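Local coordinates for DUF2666 domain-containing protein (Pyrococcus furiosus, PDB 3V68) that is of unknown function but probably binds double-stranded DNA, at residues A[73-76]-A[77-80]; A[175-178]-A[179-182]. One frame throughout, in Å; residues are numbered along the deposited sequence. Where two conformers were deposited one is given.

Interaction 1: A[73-76]-A[77-80]; sequences LISP and KVSR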
ATOM      1  N   LEU A  73      11.265  13.641   1.471  1.00 15.10           N
ATOM      2  CA  LEU A  73      11.115  12.191   1.602  1.00 15.01           C
ATOM      3  C   LEU A  73      12.308  11.383   1.083  1.00 15.38           C
ATOM      4  O   LEU A  73      12.569  10.275   1.569  1.00 15.34           O
ATOM      5  CB  LEU A  73       9.817  11.721   0.938  1.00 14.53           C
ATOM      6  CG  LEU A  73       8.514  12.011   1.698  1.00 14.51           C
ATOM      7  CD1 LEU A  73       7.313  11.859   0.770  1.00 14.19           C
ATOM      8  CD2 LEU A  73       8.348  11.125   2.932  1.00 14.07           C
ATOM      9  N   ILE A  74      13.031  11.937   0.111  1.00 15.83           N
ATOM     10  CA  ILE A  74      14.204  11.268  -0.458  1.00 16.64           C
ATOM     11  C   ILE A  74      15.521  11.721   0.192  1.00 17.17           C
ATOM     12  O   ILE A  74      16.592  11.230  -0.168  1.00 17.79           O
ATOM     13  CB  ILE A  74      14.292  11.444  -2.007  1.00 16.55           C
ATOM     14  CG1 ILE A  74      14.498  12.916  -2.390  1.00 16.92           C
ATOM     15  CG2 ILE A  74      13.051  10.873  -2.691  1.00 17.24           C
ATOM     16  CD1 ILE A  74      14.918  13.124  -3.840  1.00 18.03           C
ATOM     17  N   SER A  75      15.425  12.649   1.145  1.00 17.89           N
ATOM     18  CA  SER A  75      16.600  13.277   1.758  1.00 18.51           C
ATOM     19  C   SER A  75      17.345  12.354   2.727  1.00 18.97           C
ATOM     20  O   SER A  75      16.734  11.489   3.358  1.00 18.82           O
ATOM     21  CB  SER A  75      16.210  14.588   2.456  1.00 18.51           C
ATOM     22  OG  SER A  75      15.516  14.349   3.668  1.00 18.97           O
ATOM     23  N   PRO A  76      18.678  12.530   2.841  1.00 19.45           N
ATOM     24  CA  PRO A  76      19.461  11.801   3.844  1.00 19.68           C
ATOM     25  C   PRO A  76      18.977  12.070   5.277  1.00 19.71           C
ATOM     26  O   PRO A  76      18.971  11.155   6.107  1.00 19.83           O
ATOM     27  CB  PRO A  76      20.878  12.354   3.647  1.00 19.78           C
ATOM     28  CG  PRO A  76      20.910  12.805   2.240  1.00 20.13           C
ATOM     29  CD  PRO A  76      19.537  13.345   1.963  1.00 19.73           C
ATOM     30  N   LYS A  77      18.569  13.310   5.550  1.00 19.63           N
ATOM     31  CA  LYS A  77      18.040  13.705   6.856  1.00 19.90           C
ATOM     32  C   LYS A  77      16.855  12.830   7.269  1.00 19.17           C
ATOM     33  O   LYS A  77      16.818  12.306   8.384  1.00 19.32           O
ATOM     34  CB  LYS A  77      17.641  15.186   6.848  1.00 20.37           C
ATOM     35  CG  LYS A  77      16.879  15.665   8.078  1.00 22.25           C
ATOM     36  CD  LYS A  77      16.527  17.143   7.953  1.00 25.56           C
ATOM     37  CE  LYS A  77      15.418  17.549   8.912  1.00 26.71           C
ATOM     38  NZ  LYS A  77      15.801  17.437  10.345  1.00 28.82           N
ATOM     39  N   VAL A  78      15.893  12.667   6.365  1.00 18.36           N
ATOM     40  CA  VAL A  78      14.699  11.879   6.672  1.00 17.90           C
ATOM     41  C   VAL A  78      15.029  10.389   6.761  1.00 17.65           C
ATOM     42  O   VAL A  78      14.496   9.692   7.622  1.00 17.27           O
ATOM     43  CB  VAL A  78      13.538  12.180   5.692  1.00 17.76           C
ATOM     44  CG1 VAL A  78      12.426  11.133   5.786  1.00 17.59           C
ATOM     45  CG2 VAL A  78      12.978  13.564   5.981  1.00 17.82           C
ATOM     46  N   SER A  79      15.926   9.912   5.901  1.00 17.46           N
ATOM     47  CA  SER A  79      16.368   8.520   5.964  1.00 18.03           C
ATOM     48  C   SER A  79      17.003   8.207   7.321  1.00 17.96           C
ATOM     49  O   SER A  79      16.756   7.148   7.900  1.00 17.68           O
ATOM     50  CB  SER A  79      17.338   8.191   4.829  1.00 17.96           C
ATOM     51  OG  SER A  79      17.666   6.812   4.843  1.00 20.27           O
ATOM     52  N   ARG A  80      17.803   9.145   7.826  1.00 18.25           N
ATOM     53  CA  ARG A  80      18.413   9.020   9.152  1.00 18.81           C
ATOM     54  C   ARG A  80      17.353   9.026  10.260  1.00 18.37           C
ATOM     55  O   ARG A  80      17.425   8.226  11.202  1.00 18.08           O
ATOM     56  CB  ARG A  80      19.445  10.136   9.354  1.00 19.24           C
ATOM     57  CG  ARG A  80      20.253  10.072  10.651  1.00 22.22           C
ATOM     58  CD  ARG A  80      21.576  10.845  10.546  1.00 26.65           C
ATOM     59  NE  ARG A  80      21.460  12.115   9.818  1.00 30.17           N
ATOM     60  CZ  ARG A  80      21.867  12.313   8.563  1.00 31.60           C
ATOM     61  NH1 ARG A  80      22.429  11.328   7.868  1.00 32.77           N
ATOM     62  NH2 ARG A  80      21.711  13.502   7.995  1.00 32.79           N
TER
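Ser75 and Val78 meet at the start of helix 76-83, where the serine is the N-cap. Three hydrogen bonds define the turn. Ser75 OG accepts from Val78 N at 3.2 Å, with an N-H...O angle of 160°, and the same hydroxyl is also hydrogen-bonded to Ala72 O at the end of the preceding helix. With chi1 at 74°, OG lies between the serine's own N and carbonyl carbon, a rotation that turns it back over the first helical turn. The other two bonds are main-chain i to i+4 links: Ser79 N to Ser75 O at 3.1 Å and Arg80 N to Pro76 O at 2.9 Å. The missing N-H of Pro76 costs the helix no such bond, because an amide in the first position has no helical carbonyl behind it.

Carbon contact is slight. Val78 CG2 packs beside the capping hydroxyl, 3.5 Å from Ser75 OG, while the valine is buried against Ile62 and Leu105.

Arg80 bends at chi3, and Pro76 O lies over one face of its guanidinium, offset toward the rim, which may be mildly favourable.

The chemistry implies a serine N-cap whose one hydroxyl links the end of helix 66-73 to the start of helix 76-83.

Interaction 2: A[175-178]-A[179-182]; sequences VNKI and KDFA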
ATOM      1  N   VAL A 175      -3.490  -4.013  -5.839  1.00 10.85           N
ATOM      2  CA  VAL A 175      -2.805  -3.089  -6.746  1.00 12.01           C
ATOM      3  C   VAL A 175      -2.497  -3.756  -8.092  1.00 12.38           C
ATOM      4  O   VAL A 175      -2.694  -3.154  -9.149  1.00 13.07           O
ATOM      5  CB  VAL A 175      -1.523  -2.498  -6.096  1.00 12.03           C
ATOM      6  CG1 VAL A 175      -0.749  -1.632  -7.087  1.00 13.12           C
ATOM      7  CG2 VAL A 175      -1.885  -1.670  -4.877  1.00 13.20           C
ATOM      8  N   ASN A 176      -2.045  -5.006  -8.052  1.00 12.17           N
ATOM      9  CA  ASN A 176      -1.754  -5.750  -9.278  1.00 12.73           C
ATOM     10  C   ASN A 176      -3.003  -5.963 -10.135  1.00 12.40           C
ATOM     11  O   ASN A 176      -2.958  -5.826 -11.359  1.00 12.99           O
ATOM     12  CB  ASN A 176      -1.098  -7.096  -8.946  1.00 13.09           C
ATOM     13  CG  ASN A 176      -0.844  -7.948 -10.182  1.00 15.51           C
ATOM     14  OD1 ASN A 176      -0.249  -7.490 -11.154  1.00 20.38           O
ATOM     15  ND2 ASN A 176      -1.291  -9.193 -10.140  1.00 19.04           N
ATOM     16  N   LYS A 177      -4.119  -6.284  -9.489  1.00 11.95           N
ATOM     17  CA  LYS A 177      -5.309  -6.715 -10.215  1.00 11.58           C
ATOM     18  C   LYS A 177      -6.256  -5.593 -10.631  1.00 11.49           C
ATOM     19  O   LYS A 177      -7.013  -5.756 -11.582  1.00 11.15           O
ATOM     20  CB  LYS A 177      -6.059  -7.807  -9.444  1.00 12.00           C
ATOM     21  CG  LYS A 177      -5.287  -9.124  -9.319  1.00 12.23           C
ATOM     22  CD  LYS A 177      -4.918  -9.735 -10.682  1.00 13.41           C
ATOM     23  CE  LYS A 177      -6.149 -10.167 -11.479  1.00 14.59           C
ATOM     24  NZ  LYS A 177      -5.761 -10.696 -12.815  1.00 17.56           N
ATOM     25  N   ILE A 178      -6.232  -4.461  -9.927  1.00 11.79           N
ATOM     26  CA  ILE A 178      -7.085  -3.332 -10.309  1.00 12.20           C
ATOM     27  C   ILE A 178      -6.831  -2.917 -11.765  1.00 13.08           C
ATOM     28  O   ILE A 178      -7.775  -2.651 -12.513  1.00 13.25           O
ATOM     29  CB  ILE A 178      -6.947  -2.124  -9.339  1.00 11.75           C
ATOM     30  CG1 ILE A 178      -7.604  -2.441  -7.995  1.00 11.47           C
ATOM     31  CG2 ILE A 178      -7.595  -0.860  -9.926  1.00 11.98           C
ATOM     32  CD1 ILE A 178      -7.152  -1.531  -6.856  1.00 10.99           C
ATOM     33  N   LYS A 179      -5.563  -2.881 -12.165  0.50 13.70           N
ATOM     34  CA  LYS A 179      -5.222  -2.508 -13.535  0.50 14.13           C
ATOM     35  C   LYS A 179      -5.699  -3.513 -14.597  0.50 14.73           C
ATOM     36  O   LYS A 179      -5.832  -3.158 -15.769  0.50 14.89           O
ATOM     37  CB  LYS A 179      -3.727  -2.197 -13.682  0.50 14.40           C
ATOM     38  CG  LYS A 179      -2.801  -3.043 -12.839  0.50 13.56           C
ATOM     39  CD  LYS A 179      -1.348  -2.780 -13.214  0.50 13.46           C
ATOM     40  CE  LYS A 179      -0.407  -3.752 -12.518  0.50 12.68           C
ATOM     41  NZ  LYS A 179      -0.586  -5.168 -12.971  0.50 13.66           N
ATOM     42  N   ASP A 180      -5.966  -4.751 -14.184  1.00 15.05           N
ATOM     43  CA  ASP A 180      -6.560  -5.759 -15.073  1.00 15.87           C
ATOM     44  C   ASP A 180      -8.063  -5.544 -15.229  1.00 16.12           C
ATOM     45  O   ASP A 180      -8.589  -5.557 -16.351  1.00 16.69           O
ATOM     46  CB  ASP A 180      -6.296  -7.179 -14.559  1.00 16.24           C
ATOM     47  CG  ASP A 180      -4.831  -7.578 -14.647  1.00 18.29           C
ATOM     48  OD1 ASP A 180      -4.094  -7.016 -15.487  1.00 20.02           O
ATOM     49  OD2 ASP A 180      -4.418  -8.474 -13.878  1.00 20.13           O
ATOM     50  N   PHE A 181      -8.749  -5.351 -14.107  1.00 16.23           N
ATOM     51  CA  PHE A 181     -10.198  -5.164 -14.127  1.00 16.09           C
ATOM     52  C   PHE A 181     -10.617  -3.807 -14.671  1.00 16.54           C
ATOM     53  O   PHE A 181     -11.701  -3.676 -15.240  1.00 17.75           O
ATOM     54  CB  PHE A 181     -10.803  -5.436 -12.748  1.00 15.67           C
ATOM     55  CG  PHE A 181     -10.781  -6.886 -12.378  1.00 14.23           C
ATOM     56  CD1 PHE A 181      -9.838  -7.383 -11.487  1.00 13.61           C
ATOM     57  CD2 PHE A 181     -11.680  -7.769 -12.962  1.00 14.51           C
ATOM     58  CE1 PHE A 181      -9.812  -8.738 -11.163  1.00 13.10           C
ATOM     59  CE2 PHE A 181     -11.657  -9.122 -12.646  1.00 14.05           C
ATOM     60  CZ  PHE A 181     -10.721  -9.607 -11.746  1.00 14.55           C
ATOM     61  N   ALA A 182      -9.751  -2.808 -14.521  1.00 16.44           N
ATOM     62  CA  ALA A 182     -10.022  -1.480 -15.060  1.00 16.49           C
ATOM     63  C   ALA A 182      -9.332  -1.212 -16.407  1.00 16.52           C
ATOM     64  O   ALA A 182      -9.374  -0.089 -16.914  1.00 17.09           O
ATOM     65  CB  ALA A 182      -9.665  -0.412 -14.037  1.00 16.14           C
TER
HETATM   66  O   HOH W   1      -1.731  -8.673 -13.365  1.00 30.40           O
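Lys179 reaches back to Asn176 within the C-terminal turn of helix 160-181, where i to i+3 side-chain pairs and i to i+4 main-chain bonds overlap. In one of its two conformers the lysine chain runs extended as far as CE and then bends at chi4 (66°), which turns NZ onto two oxygens of one residue. Asn176 O is met at 2.9 Å, in the carbonyl plane and on a lone pair; Asn176 OD1 is met at 3.0 Å, from above its amide carbonyl plane. In that conformer the ammonium bridges the main chain and side chain of Asn176.

Next, Asp180 OD2 receives Lys177 NZ in a salt bridge at 2.8 Å, on the anti side of the carboxylate. Lys177 gets there by folding at chi2 and chi3, and its ammonium also makes a cation-pi contact with Trp146. Replacing this lysine by alanine removes the ammonium and would probably leave the Asp180 carboxylate without its charged mate and Trp146 without its cation. A water donates to both Asp180 OD2 and Asn176 OD1, joining the two pairs. Asp180 N makes a bent i to i+3 bond to Lys177 O (N-H...O angle 132°), from well above the carbonyl plane.

Phe181 N gives the same oxygen a straighter i to i+4 bond at 3.1 Å; its ring meets Trp146 edge-to-face. At Ala182, where the backbone leaves the helix, N still donates to Ile178 O at 2.8 Å.

Interaction 1 closes along the chain before interaction 2 opens, and each falls in a different one of the two DUF2666 domains. Their centres are 32 Å apart and their nearest atoms about 17 Å, on opposite sides of the chain's centre, so neither touches the other. They mark contrasting helix ends: residues 73-80 join helix 66-73 to the start of helix 76-83, beside helix 91-110, whereas residues 175-182 finish helix 160-181 against helices 26-43 and 219-231. Both contacts touch the other domain, interaction 2 through helix 26-43 and interaction 1 through Leu233 and Leu235, a union also seen in the four-stranded antiparallel sheet to which each half contributes two strands.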